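Local coordinates for kojibiose phosphorylase (PDB 6W0P), which is a carbohydrate-active enzyme of glycoside hydrolase family 65, with an N-terminal beta-sheet domain and a central catalytic domain of the helical (alpha/alpha)6-barrel type, at residues G475-K480 / I584-D589; N490-K494 / S532-I537; L545-N549 / D589-M594; D550-D554 / Y612-R616. All blocks are in the same frame, centred on the assembly; numbering follows the deposited sequence.

Contact 1 (G475-K480 / I584-D589); sequences GPDEFK and IIKQPD
This is a buried loop-to-loop contact in the helical catalytic domain of a family 65 enzyme. Residues 475-480 precede helix 487-504. Residues 584-589 lead into helix 590-596. The first loop folds into an Asx turn within a type I beta turn from D477 to K480. D477 (chi1 t) accepts F479 N at OD1, 3.0 Å. CA atoms approach at D477/K586 (5.2 Å) and P476/D589 (5.3 Å). D477 bonds both ways across the gap: its N donates to D589 OD2 (2.8 Å) and its OD1 accepts from K586 N (2.9 Å). Its OD2 is bonded to Q548. F479 (chi1 m) lies flat against K586, whose CB sits 3.5 Å from the ring centroid of F479 in a CH-pi contact. K586, trans through chi3, ends in a salt bridge with E620. One water joins G475 N, D477 O and D589 OD2. K480 NZ, bonded to Y580 O, also donates to a second water (2.7 Å), which donates to D477 OD2 (2.7 Å) and I584 O (2.6 Å).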
# COMPACT_ATOMS: atom_id res chain seq x y z
N GLY A 475 -17.43 -1.92 -3.18
CA GLY A 475 -18.43 -1.45 -4.15
C GLY A 475 -18.02 -0.09 -4.68
O GLY A 475 -16.90 0.35 -4.43
N PRO A 476 -18.90 0.62 -5.41
CA PRO A 476 -18.60 2.00 -5.81
C PRO A 476 -18.26 2.93 -4.63
O PRO A 476 -17.46 3.83 -4.84
CB PRO A 476 -19.87 2.44 -6.56
CG PRO A 476 -20.53 1.14 -7.01
CD PRO A 476 -20.19 0.13 -5.93
N ASP A 477 -18.83 2.69 -3.44
CA ASP A 477 -18.52 3.45 -2.20
C ASP A 477 -17.13 3.02 -1.75
O ASP A 477 -16.99 1.95 -1.14
CB ASP A 477 -19.53 3.26 -1.06
CG ASP A 477 -19.04 3.85 0.26
OD1 ASP A 477 -18.22 4.77 0.19
OD2 ASP A 477 -19.45 3.35 1.37
N GLU A 478 -16.12 3.81 -2.06
CA GLU A 478 -14.71 3.44 -1.79
C GLU A 478 -14.39 3.59 -0.31
O GLU A 478 -13.25 3.28 0.06
CB GLU A 478 -13.78 4.29 -2.64
CG GLU A 478 -14.04 4.09 -4.12
CD GLU A 478 -13.07 4.83 -5.01
OE1 GLU A 478 -12.23 5.55 -4.49
OE2 GLU A 478 -13.15 4.63 -6.20
N PHE A 479 -15.35 4.00 0.51
CA PHE A 479 -15.15 4.13 1.97
C PHE A 479 -15.44 2.81 2.66
O PHE A 479 -15.36 2.79 3.88
CB PHE A 479 -15.98 5.30 2.51
CG PHE A 479 -15.56 6.65 1.99
CD1 PHE A 479 -14.35 6.85 1.34
CD2 PHE A 479 -16.36 7.77 2.24
CE1 PHE A 479 -13.96 8.10 0.89
CE2 PHE A 479 -15.96 9.03 1.83
CZ PHE A 479 -14.77 9.19 1.13
N LYS A 480 -15.69 1.73 1.92
CA LYS A 480 -15.93 0.37 2.49
C LYS A 480 -15.01 -0.65 1.80
O LYS A 480 -15.27 -0.98 0.61
CB LYS A 480 -17.41 -0.01 2.36
CG LYS A 480 -18.27 0.59 3.46
CD LYS A 480 -17.96 0.01 4.83
CE LYS A 480 -18.30 0.97 5.95
NZ LYS A 480 -17.70 2.31 5.74
N ILE A 584 -20.18 6.85 6.80
CA ILE A 584 -20.03 7.93 5.79
C ILE A 584 -19.72 7.24 4.47
O ILE A 584 -18.78 6.41 4.44
CB ILE A 584 -18.92 8.91 6.19
CG1 ILE A 584 -19.17 9.58 7.54
CG2 ILE A 584 -18.71 9.93 5.09
CD1 ILE A 584 -17.92 10.14 8.16
N ILE A 585 -20.44 7.60 3.42
CA ILE A 585 -20.41 6.98 2.07
C ILE A 585 -19.85 8.00 1.08
O ILE A 585 -20.21 9.21 1.15
CB ILE A 585 -21.81 6.49 1.69
CG1 ILE A 585 -22.24 5.32 2.58
CG2 ILE A 585 -21.91 6.12 0.23
CD1 ILE A 585 -23.74 5.20 2.69
N LYS A 586 -18.98 7.54 0.19
CA LYS A 586 -18.33 8.42 -0.80
C LYS A 586 -19.33 8.78 -1.89
O LYS A 586 -19.40 9.94 -2.27
CB LYS A 586 -17.09 7.74 -1.36
CG LYS A 586 -16.28 8.57 -2.35
CD LYS A 586 -15.14 7.74 -2.89
CE LYS A 586 -14.41 8.36 -4.05
NZ LYS A 586 -13.61 9.48 -3.52
N GLN A 587 -20.06 7.81 -2.40
CA GLN A 587 -20.83 8.00 -3.65
C GLN A 587 -21.89 6.91 -3.71
O GLN A 587 -21.88 5.98 -2.92
CB GLN A 587 -19.87 7.96 -4.84
CG GLN A 587 -19.20 6.59 -5.07
CD GLN A 587 -18.05 6.67 -6.05
OE1 GLN A 587 -16.93 6.99 -5.69
NE2 GLN A 587 -18.31 6.35 -7.31
N PRO A 588 -22.84 7.01 -4.66
CA PRO A 588 -23.89 6.00 -4.77
C PRO A 588 -23.32 4.57 -4.82
O PRO A 588 -22.46 4.28 -5.64
CB PRO A 588 -24.59 6.39 -6.07
CG PRO A 588 -24.37 7.88 -6.14
CD PRO A 588 -22.96 8.10 -5.63
N ASP A 589 -23.85 3.71 -3.96
CA ASP A 589 -23.53 2.26 -3.96
C ASP A 589 -24.86 1.52 -4.16
O ASP A 589 -25.17 1.15 -5.30
CB ASP A 589 -22.71 1.94 -2.71
CG ASP A 589 -21.94 0.65 -2.79
OD1 ASP A 589 -22.60 -0.39 -3.03
OD2 ASP A 589 -20.67 0.68 -2.61
O HOH W 1 -18.41 -0.32 -1.04
O HOH W 2 -19.07 3.91 3.99

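Contact 2 (N490-K494 / S532-I537); sequences NFMAK and SRKMVI
Residues 490-494 are a turn within helix 487-504, with K494 N bonded to N490 O at 2.8 Å. Segment 532-537 ends helix 522-534 and leaves it. M535 is the first residue to depart from helical angles (-56/124), and V536 and I537 stay extended. The contact joins the flank of one helix of the barrel-type catalytic domain to the C-terminal exit of the next but one. CA atoms lie 5.3 Å apart at K494/S532 and 6.5 Å at N490/M535. M535 (chi1 t, then p, p) points at the helix. M535 SD rests 3.6 Å from N490 CB, and M535 CE 4.1 Å from A493 CB. I537 CD1 packs 4.0 Å from N490 CB and 4.4 Å from F491 CB. N490 (chi1 m) donates through ND2 to V536 O, 2.9 Å; the same nitrogen is bonded to S469. K494 is fully extended, with CE 3.4 Å from S532 O. K494 NZ holds a water (2.7 Å) that lies 2.7 Å from M535 O.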
# COMPACT_ATOMS: atom_id res chain seq x y z
N ASN A 490 -23.08 -7.96 -5.66
CA ASN A 490 -23.86 -9.22 -5.74
C ASN A 490 -25.03 -9.02 -6.70
O ASN A 490 -25.26 -9.90 -7.56
CB ASN A 490 -24.32 -9.70 -4.36
CG ASN A 490 -23.17 -10.17 -3.51
OD1 ASN A 490 -22.02 -9.87 -3.80
ND2 ASN A 490 -23.48 -10.87 -2.42
N PHE A 491 -25.72 -7.89 -6.57
CA PHE A 491 -26.90 -7.54 -7.39
C PHE A 491 -26.47 -7.52 -8.85
O PHE A 491 -27.08 -8.24 -9.67
CB PHE A 491 -27.48 -6.20 -6.93
CG PHE A 491 -28.78 -5.82 -7.60
CD1 PHE A 491 -28.78 -5.10 -8.78
CD2 PHE A 491 -29.99 -6.15 -7.03
CE1 PHE A 491 -29.98 -4.75 -9.39
CE2 PHE A 491 -31.18 -5.77 -7.62
CZ PHE A 491 -31.17 -5.06 -8.79
N MET A 492 -25.43 -6.75 -9.18
CA MET A 492 -24.98 -6.59 -10.58
C MET A 492 -24.47 -7.93 -11.15
O MET A 492 -24.69 -8.16 -12.35
CB MET A 492 -23.90 -5.51 -10.69
CG MET A 492 -24.40 -4.13 -10.36
SD MET A 492 -25.79 -3.62 -11.40
CE MET A 492 -24.91 -3.32 -12.93
N ALA A 493 -23.80 -8.77 -10.34
CA ALA A 493 -23.31 -10.11 -10.72
C ALA A 493 -24.51 -11.01 -11.05
O ALA A 493 -24.52 -11.68 -12.12
CB ALA A 493 -22.48 -10.70 -9.61
N LYS A 494 -25.50 -11.04 -10.16
CA LYS A 494 -26.76 -11.80 -10.36
C LYS A 494 -27.44 -11.30 -11.65
O LYS A 494 -27.85 -12.17 -12.45
CB LYS A 494 -27.66 -11.67 -9.14
CG LYS A 494 -28.90 -12.54 -9.18
CD LYS A 494 -29.80 -12.45 -7.95
CE LYS A 494 -31.03 -13.32 -8.11
NZ LYS A 494 -31.61 -13.67 -6.79
N SER A 532 -26.60 -17.94 -8.89
CA SER A 532 -27.64 -16.92 -9.15
C SER A 532 -28.72 -17.04 -8.08
O SER A 532 -29.10 -16.02 -7.51
CB SER A 532 -28.20 -17.08 -10.53
OG SER A 532 -28.93 -15.93 -10.91
N ARG A 533 -29.18 -18.26 -7.80
CA ARG A 533 -30.29 -18.53 -6.84
C ARG A 533 -29.80 -18.24 -5.41
O ARG A 533 -30.58 -17.73 -4.60
CB ARG A 533 -30.78 -19.98 -6.97
CG ARG A 533 -31.46 -20.28 -8.30
CD ARG A 533 -32.22 -21.63 -8.37
NE ARG A 533 -31.46 -22.74 -7.79
CZ ARG A 533 -30.89 -23.76 -8.45
NH1 ARG A 533 -30.99 -23.85 -9.77
NH2 ARG A 533 -30.20 -24.68 -7.79
N LYS A 534 -28.55 -18.57 -5.09
CA LYS A 534 -28.06 -18.51 -3.68
C LYS A 534 -27.38 -17.17 -3.40
O LYS A 534 -26.99 -16.96 -2.25
CB LYS A 534 -27.13 -19.68 -3.40
CG LYS A 534 -27.85 -21.02 -3.32
CD LYS A 534 -26.91 -22.15 -2.97
CE LYS A 534 -27.60 -23.49 -2.83
NZ LYS A 534 -26.57 -24.55 -2.69
N MET A 535 -27.30 -16.28 -4.38
CA MET A 535 -26.59 -14.98 -4.25
C MET A 535 -27.16 -14.22 -3.06
O MET A 535 -28.40 -14.03 -2.99
CB MET A 535 -26.69 -14.14 -5.53
CG MET A 535 -25.87 -12.87 -5.47
SD MET A 535 -24.09 -13.09 -5.58
CE MET A 535 -23.99 -13.66 -7.27
N VAL A 536 -26.29 -13.85 -2.12
CA VAL A 536 -26.68 -13.06 -0.93
C VAL A 536 -27.10 -11.68 -1.44
O VAL A 536 -26.32 -11.07 -2.20
CB VAL A 536 -25.54 -12.95 0.09
CG1 VAL A 536 -25.94 -12.05 1.24
CG2 VAL A 536 -25.11 -14.32 0.60
N ILE A 537 -28.30 -11.25 -1.04
CA ILE A 537 -28.89 -9.91 -1.31
C ILE A 537 -29.52 -9.43 0.01
O ILE A 537 -30.62 -9.89 0.33
CB ILE A 537 -29.95 -9.95 -2.44
CG1 ILE A 537 -29.41 -10.52 -3.75
CG2 ILE A 537 -30.55 -8.56 -2.65
CD1 ILE A 537 -28.35 -9.64 -4.39
O HOH W 3 -30.33 -14.77 -4.73

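Contact 3 (L545-N549 / D589-M594); sequences LFEQN and DVLMFM
D589 occupies the N-cap position of helix 590-596, although its side chain makes no capping bond. Its OD1 takes a bond from a water (2.6 Å) that also donates to Q548 O (2.8 Å), while OD2 accepts from D477 N. V590 opens the helix opposite Q548, with CA atoms 5.9 Å apart. V590 CG2 lies 3.8 Å from Q548 CA, and V590 CG1 3.9 Å from F546 CB. A second water links V590 N (3.1 Å) to Q548 OE1 (2.5 Å); Q548 NE2 is bonded to D477. One turn on, F593 (chi1 p) drives its ring edge into the face of F546 (chi1 m). This T-shaped pair has centroids 4.9 Å apart and planes at 85°, with F593 CZ 3.6 Å from F546 CG. M594 adds an oblique Met-aromatic contact, SD to F546 CD2 at 4.1 Å. Loop 545-549 thus lies along the first turn of helix 590-596. Helix 487-504 touches F546 and F593 through T487, and helix 603-613 meets V590 through N609 and Y613.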
# COMPACT_ATOMS: atom_id res chain seq x y z
N LEU A 545 -35.36 -1.62 2.57
CA LEU A 545 -33.94 -1.18 2.47
C LEU A 545 -33.06 -2.32 1.94
O LEU A 545 -33.29 -3.48 2.31
CB LEU A 545 -33.42 -0.72 3.83
CG LEU A 545 -34.05 0.56 4.39
CD1 LEU A 545 -33.61 0.81 5.82
CD2 LEU A 545 -33.72 1.77 3.53
N PHE A 546 -32.10 -2.00 1.07
CA PHE A 546 -30.89 -2.82 0.85
C PHE A 546 -29.84 -2.39 1.88
O PHE A 546 -29.74 -1.16 2.17
CB PHE A 546 -30.34 -2.68 -0.56
CG PHE A 546 -31.25 -3.21 -1.62
CD1 PHE A 546 -31.22 -4.55 -2.00
CD2 PHE A 546 -32.17 -2.38 -2.24
CE1 PHE A 546 -32.09 -5.03 -2.97
CE2 PHE A 546 -33.01 -2.86 -3.22
CZ PHE A 546 -32.97 -4.18 -3.59
N GLU A 547 -29.13 -3.35 2.46
CA GLU A 547 -27.98 -3.04 3.34
C GLU A 547 -26.75 -3.02 2.44
O GLU A 547 -26.61 -3.96 1.70
CB GLU A 547 -27.84 -4.02 4.51
CG GLU A 547 -26.78 -3.57 5.52
CD GLU A 547 -26.60 -4.45 6.75
OE1 GLU A 547 -27.00 -5.64 6.71
OE2 GLU A 547 -26.02 -3.97 7.73
N GLN A 548 -25.95 -1.95 2.48
CA GLN A 548 -24.87 -1.70 1.49
C GLN A 548 -23.88 -2.86 1.52
O GLN A 548 -23.39 -3.25 0.45
CB GLN A 548 -24.14 -0.39 1.78
CG GLN A 548 -23.21 -0.01 0.65
CD GLN A 548 -22.57 1.32 0.90
OE1 GLN A 548 -23.24 2.35 0.92
NE2 GLN A 548 -21.26 1.30 1.06
N ASN A 549 -23.56 -3.35 2.72
CA ASN A 549 -22.71 -4.55 2.90
C ASN A 549 -23.04 -5.17 4.27
O ASN A 549 -23.73 -4.50 5.08
CB ASN A 549 -21.22 -4.23 2.71
CG ASN A 549 -20.68 -3.24 3.71
OD1 ASN A 549 -20.33 -2.12 3.33
ND2 ASN A 549 -20.57 -3.65 4.97
N ASP A 589 -23.85 3.71 -3.96
CA ASP A 589 -23.53 2.26 -3.96
C ASP A 589 -24.86 1.52 -4.16
O ASP A 589 -25.17 1.15 -5.30
CB ASP A 589 -22.71 1.94 -2.71
CG ASP A 589 -21.94 0.65 -2.79
OD1 ASP A 589 -22.60 -0.39 -3.03
OD2 ASP A 589 -20.67 0.68 -2.61
N VAL A 590 -25.69 1.44 -3.11
CA VAL A 590 -27.09 0.92 -3.25
C VAL A 590 -27.82 1.77 -4.30
O VAL A 590 -28.50 1.19 -5.18
CB VAL A 590 -27.82 0.94 -1.90
CG1 VAL A 590 -29.33 0.75 -2.08
CG2 VAL A 590 -27.25 -0.09 -0.95
N LEU A 591 -27.72 3.09 -4.19
CA LEU A 591 -28.48 4.05 -5.05
C LEU A 591 -27.96 3.97 -6.49
O LEU A 591 -28.71 4.32 -7.42
CB LEU A 591 -28.36 5.46 -4.47
CG LEU A 591 -29.13 5.72 -3.18
CD1 LEU A 591 -29.29 7.22 -2.95
CD2 LEU A 591 -30.51 5.04 -3.18
N MET A 592 -26.72 3.52 -6.67
CA MET A 592 -26.16 3.26 -8.02
C MET A 592 -26.93 2.11 -8.68
O MET A 592 -27.39 2.30 -9.80
CB MET A 592 -24.68 2.90 -7.95
CG MET A 592 -24.02 2.97 -9.29
SD MET A 592 -23.97 4.69 -9.86
CE MET A 592 -23.70 4.44 -11.61
N PHE A 593 -27.08 0.94 -8.07
CA PHE A 593 -27.76 -0.16 -8.79
C PHE A 593 -29.26 0.17 -8.89
O PHE A 593 -29.89 -0.23 -9.85
CB PHE A 593 -27.42 -1.55 -8.23
CG PHE A 593 -28.06 -1.91 -6.92
CD1 PHE A 593 -29.39 -2.30 -6.87
CD2 PHE A 593 -27.32 -1.91 -5.76
CE1 PHE A 593 -29.98 -2.66 -5.67
CE2 PHE A 593 -27.89 -2.29 -4.56
CZ PHE A 593 -29.23 -2.65 -4.52
N MET A 594 -29.80 0.92 -7.95
CA MET A 594 -31.21 1.33 -7.99
C MET A 594 -31.41 2.30 -9.16
O MET A 594 -32.39 2.13 -9.90
CB MET A 594 -31.64 1.92 -6.65
CG MET A 594 -31.65 0.85 -5.56
SD MET A 594 -32.59 1.26 -4.07
CE MET A 594 -34.25 0.97 -4.69
O HOH W 4 -25.34 2.78 -0.37
O HOH W 5 -24.35 -2.00 -1.90

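Contact 4 (D550-D554 / Y612-R616); sequences DGFFD and YYEPR
Two neighbouring phenylalanines of loop 550-554 project as bumps onto an aromatic surface formed by residues 612-616, from helix 603-613 and the chain after it. The contact is small and apolar, with no hydrogen bond between the segments. The nearest CA atoms, of F553 and Y612, are 9.8 Å apart, so the rings span the gap. F552 (chi1 t) enters a shallow hollow formed by Y612, Y613 and R616. F552 CE1 lies 4.2 Å from Y612 CE2, 4.0 Å from Y613 CE1 and 4.4 Å from R616 CD. F553 (chi1 m) turns its edge to the face of Y612 (chi1 t) in a T-shaped stack, with centroids 5.2 Å apart and planes at 70°. F553 CD1 is 3.5 Å from Y612 OH. R616 NH1 curls back to bond Y612 O (2.9 Å), and NH2 bonds Q463 of the second subunit. D554 forms a salt bridge with K467 of that subunit, at the dimer interface. The loop between helices 522-534 and 590-596 thus meets helix 603-613.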
# COMPACT_ATOMS: atom_id res chain seq x y z
N ASP A 550 -22.58 -6.40 4.50
CA ASP A 550 -22.78 -7.10 5.79
C ASP A 550 -22.19 -6.22 6.89
O ASP A 550 -21.00 -5.85 6.74
CB ASP A 550 -22.13 -8.49 5.80
CG ASP A 550 -22.70 -9.49 6.80
OD1 ASP A 550 -23.87 -9.33 7.23
OD2 ASP A 550 -22.00 -10.50 7.08
N GLY A 551 -22.98 -5.88 7.90
CA GLY A 551 -22.53 -5.11 9.07
C GLY A 551 -22.57 -3.60 8.82
O GLY A 551 -22.15 -2.84 9.75
N PHE A 552 -23.03 -3.15 7.64
CA PHE A 552 -23.09 -1.70 7.33
C PHE A 552 -23.99 -0.95 8.32
O PHE A 552 -23.54 0.07 8.82
CB PHE A 552 -23.57 -1.38 5.92
CG PHE A 552 -23.38 0.09 5.63
CD1 PHE A 552 -24.34 1.02 5.98
CD2 PHE A 552 -22.19 0.55 5.09
CE1 PHE A 552 -24.14 2.37 5.76
CE2 PHE A 552 -21.99 1.90 4.87
CZ PHE A 552 -22.97 2.81 5.21
N PHE A 553 -25.22 -1.40 8.56
CA PHE A 553 -26.24 -0.69 9.39
C PHE A 553 -25.73 -0.44 10.82
O PHE A 553 -26.09 0.61 11.38
CB PHE A 553 -27.54 -1.49 9.52
CG PHE A 553 -28.38 -1.56 8.28
CD1 PHE A 553 -28.32 -0.57 7.32
CD2 PHE A 553 -29.29 -2.60 8.11
CE1 PHE A 553 -29.15 -0.60 6.20
CE2 PHE A 553 -30.12 -2.64 6.99
CZ PHE A 553 -30.02 -1.65 6.03
N ASP A 554 -24.93 -1.37 11.36
CA ASP A 554 -24.48 -1.38 12.78
C ASP A 554 -23.18 -0.59 12.96
O ASP A 554 -22.75 -0.45 14.12
CB ASP A 554 -24.37 -2.81 13.33
CG ASP A 554 -24.72 -2.86 14.82
OD1 ASP A 554 -25.64 -2.11 15.21
OD2 ASP A 554 -24.05 -3.56 15.57
N TYR A 612 -32.35 6.73 3.67
CA TYR A 612 -31.28 6.14 4.51
C TYR A 612 -29.88 6.57 4.01
O TYR A 612 -29.07 6.97 4.84
CB TYR A 612 -31.39 4.62 4.61
CG TYR A 612 -30.41 4.06 5.61
CD1 TYR A 612 -30.72 3.96 6.96
CD2 TYR A 612 -29.12 3.73 5.22
CE1 TYR A 612 -29.79 3.49 7.87
CE2 TYR A 612 -28.19 3.23 6.11
CZ TYR A 612 -28.53 3.10 7.44
OH TYR A 612 -27.57 2.67 8.30
N TYR A 613 -29.61 6.52 2.70
CA TYR A 613 -28.24 6.63 2.13
C TYR A 613 -27.85 8.06 1.73
O TYR A 613 -26.67 8.38 1.93
CB TYR A 613 -28.06 5.63 1.00
CG TYR A 613 -27.96 4.21 1.50
CD1 TYR A 613 -26.89 3.79 2.27
CD2 TYR A 613 -28.94 3.28 1.22
CE1 TYR A 613 -26.80 2.49 2.74
CE2 TYR A 613 -28.86 1.98 1.67
CZ TYR A 613 -27.79 1.59 2.45
OH TYR A 613 -27.75 0.30 2.89
N GLU A 614 -28.76 8.87 1.17
CA GLU A 614 -28.42 10.26 0.76
C GLU A 614 -27.79 11.01 1.94
O GLU A 614 -26.74 11.61 1.75
CB GLU A 614 -29.64 10.99 0.19
CG GLU A 614 -29.35 12.39 -0.32
CD GLU A 614 -28.99 13.46 0.71
OE1 GLU A 614 -29.73 13.59 1.68
OE2 GLU A 614 -27.90 14.13 0.55
N PRO A 615 -28.36 11.06 3.17
CA PRO A 615 -27.75 11.84 4.27
C PRO A 615 -26.45 11.28 4.89
O PRO A 615 -25.78 12.00 5.63
CB PRO A 615 -28.85 11.93 5.34
CG PRO A 615 -29.80 10.79 5.04
CD PRO A 615 -29.66 10.49 3.55
N ARG A 616 -26.10 10.02 4.58
CA ARG A 616 -24.79 9.42 4.92
C ARG A 616 -23.76 9.63 3.79
O ARG A 616 -22.62 9.18 3.98
CB ARG A 616 -24.97 7.93 5.20
CG ARG A 616 -25.89 7.67 6.38
CD ARG A 616 -26.01 6.21 6.74
NE ARG A 616 -26.46 6.04 8.11
CZ ARG A 616 -27.73 6.19 8.50
NH1 ARG A 616 -28.67 6.53 7.63
NH2 ARG A 616 -28.05 6.00 9.77

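All four contacts lie on one side of the chain's centre, within the catalytic domain. Contacts 1, 3 and 4 form a continuous cluster with centres 9 to 10 Å apart. Contacts 1 and 3 share D589, and Q548 NE2 joins D477 OD2 at 2.7 Å. Contact 4 meets contact 3 where Y613 OH lies 2.6 Å from F546 O, and contact 1 where I585 N lies 2.7 Å from R616 O. Along the chain these three cross one another. Contact 2 closes before contacts 3 and 4 open. It touches contact 3 through F491 and F593; its nearest atoms are about 7 Å from contacts 1 and 4. Long loops are thereby tied to helices 487-504, 590-596 and 603-613.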